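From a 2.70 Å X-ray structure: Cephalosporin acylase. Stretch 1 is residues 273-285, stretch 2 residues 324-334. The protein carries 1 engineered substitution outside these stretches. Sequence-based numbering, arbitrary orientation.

Stretch 1 (273-285) GLVALEALNIVKG
Stretch 2 (324-334) SVEQLLSDEYA

The core of the first stretch, roughly 274-283, is helical, held by successive i to i+4 backbone hydrogen bonds from Leu277 N to Gly273 O (3.3 Å) through Lys284 N to Leu280 O (2.8 Å). Against it runs a broken segment: a short helix, 325-328, a turn at Leu329 and Ser330, and a second helix that begins at Asp331. The two stretches run in the same general direction, with CA-CA separations that narrow from Leu274-Val325 (7.8 Å) through Glu278-Leu329 (5.6 Å) to Ile282-Ala334 (4.7 Å). Together they bury 512 Å².

Leu329 covers the most surface. It is the first residue to leave helical geometry (phi/psi -97/10°), and although its CA-to-CB bond points sideways, chi1 of -100° and chi2 of 32°, both between wells, carry its end to the long helix. There CD1 lies 3.6 Å from Leu274 CD2, 4.1 Å from Leu277 CB and 3.8 Å from Glu278 N, so that a single methyl packs against one turn of helix. Leu274, pointing toward the partner with chi1 t and chi2 m, extends this apolar patch: its CD2 is 3.8 Å from Val325 CG1, and its CD1 is 3.7 Å from Leu328 CD1. Val325 is t; Leu328 is m, t.

Asn281 is the polar counterpart about two turns beyond Leu274. Its CA-to-CB bond points toward the other stretch, and chi1 of -140° with chi2 of 32° brings ND2 to 3.0 Å from Leu329 O, the carbonyl of the first residue past the helix. The same ND2 is 3.8 Å from Ala334 CB, and this methyl sits 3.5 Å from Asn281 O, a fit consistent with the close approach of the backbones here.

Glu278 lies between these two regions, extended with chi1 and chi2 both t and chi3 of -25°. Its CG rests 3.7 Å from Leu328 O, while OE2 approaches Tyr333 CE2 obliquely at 3.6 Å; Tyr333 has chi1 t and chi2 of 54°. Near the end of the stretch, Lys284 NZ and Asp331 OD1 are 4.6 Å apart, too far for a salt bridge.

Two serines, both p, cap the helices of the second stretch. Ser324 OG caps the first by accepting from Gln327 N (3.2 Å). In the turn, Ser330 OG accepts weakly from Tyr333 N (3.4 Å) to cap the second and donates to Gln327 O (3.0 Å), linking the end of the first helix to the start of the second.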

ATOM      1  N   GLY D 273     -24.047  18.462 -18.783  1.00 27.37           N
ATOM      2  CA  GLY D 273     -23.424  17.268 -19.358  1.00 31.45           C
ATOM      3  C   GLY D 273     -22.549  17.562 -20.559  1.00 38.33           C
ATOM      4  O   GLY D 273     -21.588  16.848 -20.838  1.00 40.11           O
ATOM      5  N   LEU D 274     -22.905  18.630 -21.268  1.00 39.45           N
ATOM      6  CA  LEU D 274     -22.117  19.204 -22.347  1.00 40.27           C
ATOM      7  C   LEU D 274     -20.609  19.195 -22.055  1.00 41.90           C
ATOM      8  O   LEU D 274     -19.808  18.868 -22.931  1.00 38.74           O
ATOM      9  CB  LEU D 274     -22.592  20.645 -22.556  1.00 40.28           C
ATOM     10  CG  LEU D 274     -22.321  21.385 -23.856  1.00 30.21           C
ATOM     11  CD1 LEU D 274     -20.872  21.827 -23.963  1.00 46.01           C
ATOM     12  CD2 LEU D 274     -22.703  20.486 -24.987  1.00 46.99           C
ATOM     13  N   VAL D 275     -20.246  19.560 -20.823  1.00 39.59           N
ATOM     14  CA  VAL D 275     -18.851  19.692 -20.402  1.00 35.53           C
ATOM     15  C   VAL D 275     -18.104  18.381 -20.548  1.00 30.03           C
ATOM     16  O   VAL D 275     -17.028  18.342 -21.135  1.00 31.77           O
ATOM     17  CB  VAL D 275     -18.736  20.209 -18.952  1.00 32.26           C
ATOM     18  CG1 VAL D 275     -17.288  20.229 -18.500  1.00 37.96           C
ATOM     19  CG2 VAL D 275     -19.338  21.602 -18.843  1.00 37.35           C
ATOM     20  N   ALA D 276     -18.690  17.309 -20.031  1.00 27.14           N
ATOM     21  CA  ALA D 276     -18.121  15.972 -20.185  1.00 24.56           C
ATOM     22  C   ALA D 276     -17.863  15.666 -21.647  1.00 25.49           C
ATOM     23  O   ALA D 276     -16.760  15.283 -22.020  1.00 29.81           O
ATOM     24  CB  ALA D 276     -19.052  14.926 -19.590  1.00 26.45           C
ATOM     25  N   LEU D 277     -18.897  15.869 -22.462  1.00 32.50           N
ATOM     26  CA  LEU D 277     -18.861  15.651 -23.910  1.00 30.04           C
ATOM     27  C   LEU D 277     -17.749  16.418 -24.646  1.00 30.38           C
ATOM     28  O   LEU D 277     -16.971  15.834 -25.408  1.00 26.08           O
ATOM     29  CB  LEU D 277     -20.231  15.988 -24.500  1.00 26.24           C
ATOM     30  CG  LEU D 277     -21.178  14.830 -24.817  1.00 29.34           C
ATOM     31  CD1 LEU D 277     -20.968  13.653 -23.920  1.00  7.35           C
ATOM     32  CD2 LEU D 277     -22.612  15.278 -24.736  1.00 27.30           C
ATOM     33  N   GLU D 278     -17.675  17.722 -24.406  1.00 26.41           N
ATOM     34  CA  GLU D 278     -16.636  18.557 -24.992  1.00 30.12           C
ATOM     35  C   GLU D 278     -15.235  18.127 -24.530  1.00 33.24           C
ATOM     36  O   GLU D 278     -14.313  18.006 -25.347  1.00 33.38           O
ATOM     37  CB  GLU D 278     -16.887  20.030 -24.659  1.00 31.50           C
ATOM     38  CG  GLU D 278     -15.896  20.984 -25.306  1.00 18.52           C
ATOM     39  CD  GLU D 278     -16.069  22.411 -24.834  1.00 34.87           C
ATOM     40  OE1 GLU D 278     -17.179  22.785 -24.399  1.00 40.27           O
ATOM     41  OE2 GLU D 278     -15.083  23.163 -24.891  1.00 28.69           O
ATOM     42  N   ALA D 279     -15.087  17.887 -23.229  1.00 25.78           N
ATOM     43  CA  ALA D 279     -13.827  17.387 -22.689  1.00 29.99           C
ATOM     44  C   ALA D 279     -13.413  16.088 -23.375  1.00 30.99           C
ATOM     45  O   ALA D 279     -12.294  15.990 -23.876  1.00 29.32           O
ATOM     46  CB  ALA D 279     -13.905  17.209 -21.178  1.00 26.19           C
ATOM     47  N   LEU D 280     -14.317  15.111 -23.431  1.00 25.53           N
ATOM     48  CA  LEU D 280     -14.022  13.862 -24.142  1.00 31.87           C
ATOM     49  C   LEU D 280     -13.604  14.120 -25.586  1.00 37.68           C
ATOM     50  O   LEU D 280     -12.730  13.424 -26.120  1.00 33.71           O
ATOM     51  CB  LEU D 280     -15.199  12.875 -24.115  1.00 30.07           C
ATOM     52  CG  LEU D 280     -15.253  11.755 -23.065  1.00 28.83           C
ATOM     53  CD1 LEU D 280     -13.866  11.429 -22.518  1.00 32.60           C
ATOM     54  CD2 LEU D 280     -16.200  12.103 -21.931  1.00 33.77           C
ATOM     55  N   ASN D 281     -14.218  15.137 -26.193  1.00 37.15           N
ATOM     56  CA  ASN D 281     -13.972  15.480 -27.589  1.00 40.31           C
ATOM     57  C   ASN D 281     -12.595  16.108 -27.809  1.00 38.29           C
ATOM     58  O   ASN D 281     -11.949  15.875 -28.830  1.00 41.23           O
ATOM     59  CB  ASN D 281     -15.071  16.417 -28.087  1.00 46.09           C
ATOM     60  CG  ASN D 281     -15.504  16.103 -29.493  1.00 52.09           C
ATOM     61  OD1 ASN D 281     -15.479  14.941 -29.926  1.00 46.37           O
ATOM     62  ND2 ASN D 281     -15.920  17.139 -30.221  1.00 61.27           N
ATOM     63  N   ILE D 282     -12.160  16.910 -26.843  1.00 38.39           N
ATOM     64  CA  ILE D 282     -10.798  17.430 -26.821  1.00 28.74           C
ATOM     65  C   ILE D 282      -9.796  16.282 -26.624  1.00 28.50           C
ATOM     66  O   ILE D 282      -8.840  16.142 -27.380  1.00 31.05           O
ATOM     67  CB  ILE D 282     -10.624  18.492 -25.706  1.00 26.23           C
ATOM     68  CG1 ILE D 282     -11.489  19.723 -25.986  1.00 26.63           C
ATOM     69  CG2 ILE D 282      -9.191  18.933 -25.616  1.00 10.32           C
ATOM     70  CD1 ILE D 282     -11.725  20.620 -24.777  1.00 22.72           C
ATOM     71  N   VAL D 283     -10.044  15.443 -25.627  1.00 27.30           N
ATOM     72  CA  VAL D 283      -9.104  14.387 -25.259  1.00 31.36           C
ATOM     73  C   VAL D 283      -9.037  13.253 -26.306  1.00 33.69           C
ATOM     74  O   VAL D 283      -8.039  12.544 -26.402  1.00 26.94           O
ATOM     75  CB  VAL D 283      -9.393  13.864 -23.816  1.00 28.73           C
ATOM     76  CG1 VAL D 283     -10.148  12.530 -23.822  1.00 28.28           C
ATOM     77  CG2 VAL D 283      -8.115  13.739 -23.037  1.00 25.29           C
ATOM     78  N   LYS D 284     -10.103  13.129 -27.094  1.00 35.23           N
ATOM     79  CA  LYS D 284     -10.252  12.172 -28.204  1.00 32.45           C
ATOM     80  C   LYS D 284      -9.076  12.140 -29.186  1.00 32.86           C
ATOM     81  O   LYS D 284      -8.766  11.094 -29.748  1.00 31.49           O
ATOM     82  CB  LYS D 284     -11.502  12.569 -28.986  1.00 39.41           C
ATOM     83  CG  LYS D 284     -12.163  11.510 -29.802  1.00 37.84           C
ATOM     84  CD  LYS D 284     -13.619  11.923 -29.996  1.00 56.63           C
ATOM     85  CE  LYS D 284     -13.914  12.492 -31.374  1.00 56.43           C
ATOM     86  NZ  LYS D 284     -14.547  11.465 -32.261  1.00 55.84           N
ATOM     87  N   GLY D 285      -8.448  13.294 -29.408  1.00 32.30           N
ATOM     88  CA  GLY D 285      -7.354  13.418 -30.368  1.00 31.71           C
ATOM     89  C   GLY D 285      -6.014  12.874 -29.904  1.00 37.20           C
ATOM     90  O   GLY D 285      -5.098  12.712 -30.705  1.00 38.00           O
ATOM     91  N   SER D 324     -24.083  27.702 -29.986  1.00 67.12           N
ATOM     92  CA  SER D 324     -24.898  26.493 -30.056  1.00 66.94           C
ATOM     93  C   SER D 324     -24.162  25.265 -29.506  1.00 67.10           C
ATOM     94  O   SER D 324     -22.940  25.270 -29.341  1.00 65.56           O
ATOM     95  CB  SER D 324     -25.409  26.239 -31.484  1.00 66.04           C
ATOM     96  OG  SER D 324     -24.432  25.603 -32.288  1.00 52.83           O
ATOM     97  N   VAL D 325     -24.938  24.228 -29.212  1.00 62.11           N
ATOM     98  CA  VAL D 325     -24.426  22.931 -28.795  1.00 55.21           C
ATOM     99  C   VAL D 325     -23.543  22.326 -29.884  1.00 56.26           C
ATOM    100  O   VAL D 325     -22.476  21.780 -29.600  1.00 63.27           O
ATOM    101  CB  VAL D 325     -25.591  21.969 -28.502  1.00 52.89           C
ATOM    102  CG1 VAL D 325     -25.083  20.660 -27.944  1.00 44.77           C
ATOM    103  CG2 VAL D 325     -26.581  22.614 -27.542  1.00 58.04           C
ATOM    104  N   GLU D 326     -23.991  22.454 -31.131  1.00 60.44           N
ATOM    105  CA  GLU D 326     -23.311  21.878 -32.295  1.00 64.96           C
ATOM    106  C   GLU D 326     -21.922  22.468 -32.518  1.00 60.85           C
ATOM    107  O   GLU D 326     -21.012  21.777 -32.985  1.00 59.90           O
ATOM    108  CB  GLU D 326     -24.163  22.066 -33.558  1.00 70.25           C
ATOM    109  CG  GLU D 326     -25.391  21.148 -33.657  1.00 85.79           C
ATOM    110  CD  GLU D 326     -26.590  21.606 -32.819  1.00 91.02           C
ATOM    111  OE1 GLU D 326     -26.622  22.774 -32.363  1.00 84.75           O
ATOM    112  OE2 GLU D 326     -27.511  20.782 -32.627  1.00 91.09           O
ATOM    113  N   GLN D 327     -21.778  23.749 -32.185  1.00 55.36           N
ATOM    114  CA  GLN D 327     -20.496  24.442 -32.286  1.00 55.04           C
ATOM    115  C   GLN D 327     -19.514  23.986 -31.213  1.00 48.79           C
ATOM    116  O   GLN D 327     -18.340  23.759 -31.510  1.00 46.93           O
ATOM    117  CB  GLN D 327     -20.682  25.961 -32.207  1.00 56.87           C
ATOM    118  CG  GLN D 327     -21.161  26.613 -33.493  1.00 67.29           C
ATOM    119  CD  GLN D 327     -21.371  28.112 -33.342  1.00 68.11           C
ATOM    120  OE1 GLN D 327     -21.881  28.582 -32.322  1.00 57.20           O
ATOM    121  NE2 GLN D 327     -20.985  28.871 -34.365  1.00 87.56           N
ATOM    122  N   LEU D 328     -19.994  23.846 -29.974  1.00 37.12           N
ATOM    123  CA  LEU D 328     -19.140  23.435 -28.858  1.00 32.19           C
ATOM    124  C   LEU D 328     -18.687  21.986 -29.001  1.00 38.11           C
ATOM    125  O   LEU D 328     -17.588  21.613 -28.552  1.00 29.65           O
ATOM    126  CB  LEU D 328     -19.850  23.615 -27.514  1.00 27.64           C
ATOM    127  CG  LEU D 328     -20.189  25.034 -27.058  1.00 28.13           C
ATOM    128  CD1 LEU D 328     -21.192  24.974 -25.929  1.00 23.31           C
ATOM    129  CD2 LEU D 328     -18.950  25.830 -26.645  1.00 36.64           C
ATOM    130  N   LEU D 329     -19.528  21.178 -29.642  1.00 32.07           N
ATOM    131  CA  LEU D 329     -19.267  19.753 -29.768  1.00 34.92           C
ATOM    132  C   LEU D 329     -18.618  19.340 -31.095  1.00 39.53           C
ATOM    133  O   LEU D 329     -18.492  18.149 -31.396  1.00 44.15           O
ATOM    134  CB  LEU D 329     -20.563  18.981 -29.523  1.00 29.54           C
ATOM    135  CG  LEU D 329     -20.742  18.356 -28.131  1.00 33.13           C
ATOM    136  CD1 LEU D 329     -20.088  19.170 -27.016  1.00 30.18           C
ATOM    137  CD2 LEU D 329     -22.217  18.084 -27.832  1.00 26.60           C
ATOM    138  N   SER D 330     -18.192  20.329 -31.875  1.00 48.24           N
ATOM    139  CA  SER D 330     -17.644  20.082 -33.205  1.00 52.50           C
ATOM    140  C   SER D 330     -16.171  19.688 -33.149  1.00 51.19           C
ATOM    141  O   SER D 330     -15.437  20.150 -32.269  1.00 49.45           O
ATOM    142  CB  SER D 330     -17.828  21.314 -34.101  1.00 54.24           C
ATOM    143  OG  SER D 330     -16.915  22.344 -33.760  1.00 50.80           O
ATOM    144  N   ASP D 331     -15.762  18.846 -34.103  1.00 50.76           N
ATOM    145  CA  ASP D 331     -14.394  18.333 -34.206  1.00 52.79           C
ATOM    146  C   ASP D 331     -13.328  19.407 -34.413  1.00 58.58           C
ATOM    147  O   ASP D 331     -12.210  19.271 -33.904  1.00 63.62           O
ATOM    148  CB  ASP D 331     -14.287  17.289 -35.320  1.00 50.78           C
ATOM    149  CG  ASP D 331     -14.976  15.987 -34.970  1.00 55.51           C
ATOM    150  OD1 ASP D 331     -15.240  15.737 -33.773  1.00 60.70           O
ATOM    151  OD2 ASP D 331     -15.256  15.204 -35.898  1.00 59.53           O
ATOM    152  N   GLU D 332     -13.665  20.463 -35.156  1.00 59.88           N
ATOM    153  CA  GLU D 332     -12.706  21.546 -35.414  1.00 67.07           C
ATOM    154  C   GLU D 332     -12.528  22.474 -34.214  1.00 61.78           C
ATOM    155  O   GLU D 332     -11.461  23.063 -34.036  1.00 68.07           O
ATOM    156  CB  GLU D 332     -13.041  22.344 -36.687  1.00 72.03           C
ATOM    157  CG  GLU D 332     -14.475  22.876 -36.786  1.00 93.59           C
ATOM    158  CD  GLU D 332     -15.394  21.978 -37.616  1.00106.92           C
ATOM    159  OE1 GLU D 332     -15.402  20.745 -37.399  1.00108.60           O
ATOM    160  OE2 GLU D 332     -16.115  22.514 -38.487  1.00110.65           O
ATOM    161  N   TYR D 333     -13.567  22.598 -33.395  1.00 51.86           N
ATOM    162  CA  TYR D 333     -13.456  23.350 -32.150  1.00 45.30           C
ATOM    163  C   TYR D 333     -12.726  22.531 -31.085  1.00 44.93           C
ATOM    164  O   TYR D 333     -12.001  23.077 -30.250  1.00 42.70           O
ATOM    165  CB  TYR D 333     -14.823  23.778 -31.634  1.00 42.98           C
ATOM    166  CG  TYR D 333     -14.754  24.570 -30.349  1.00 46.73           C
ATOM    167  CD1 TYR D 333     -13.953  25.703 -30.255  1.00 42.46           C
ATOM    168  CD2 TYR D 333     -15.489  24.185 -29.225  1.00 54.15           C
ATOM    169  CE1 TYR D 333     -13.884  26.430 -29.082  1.00 49.03           C
ATOM    170  CE2 TYR D 333     -15.427  24.912 -28.039  1.00 49.59           C
ATOM    171  CZ  TYR D 333     -14.625  26.032 -27.978  1.00 46.26           C
ATOM    172  OH  TYR D 333     -14.551  26.766 -26.818  1.00 34.31           O
ATOM    173  N   ALA D 334     -12.925  21.221 -31.112  1.00 43.81           N
ATOM    174  CA  ALA D 334     -12.148  20.333 -30.267  1.00 47.56           C
ATOM    175  C   ALA D 334     -10.669  20.549 -30.575  1.00 49.39           C
ATOM    176  O   ALA D 334      -9.875  20.832 -29.676  1.00 49.12           O
ATOM    177  CB  ALA D 334     -12.547  18.880 -30.508  1.00 45.31           C
TER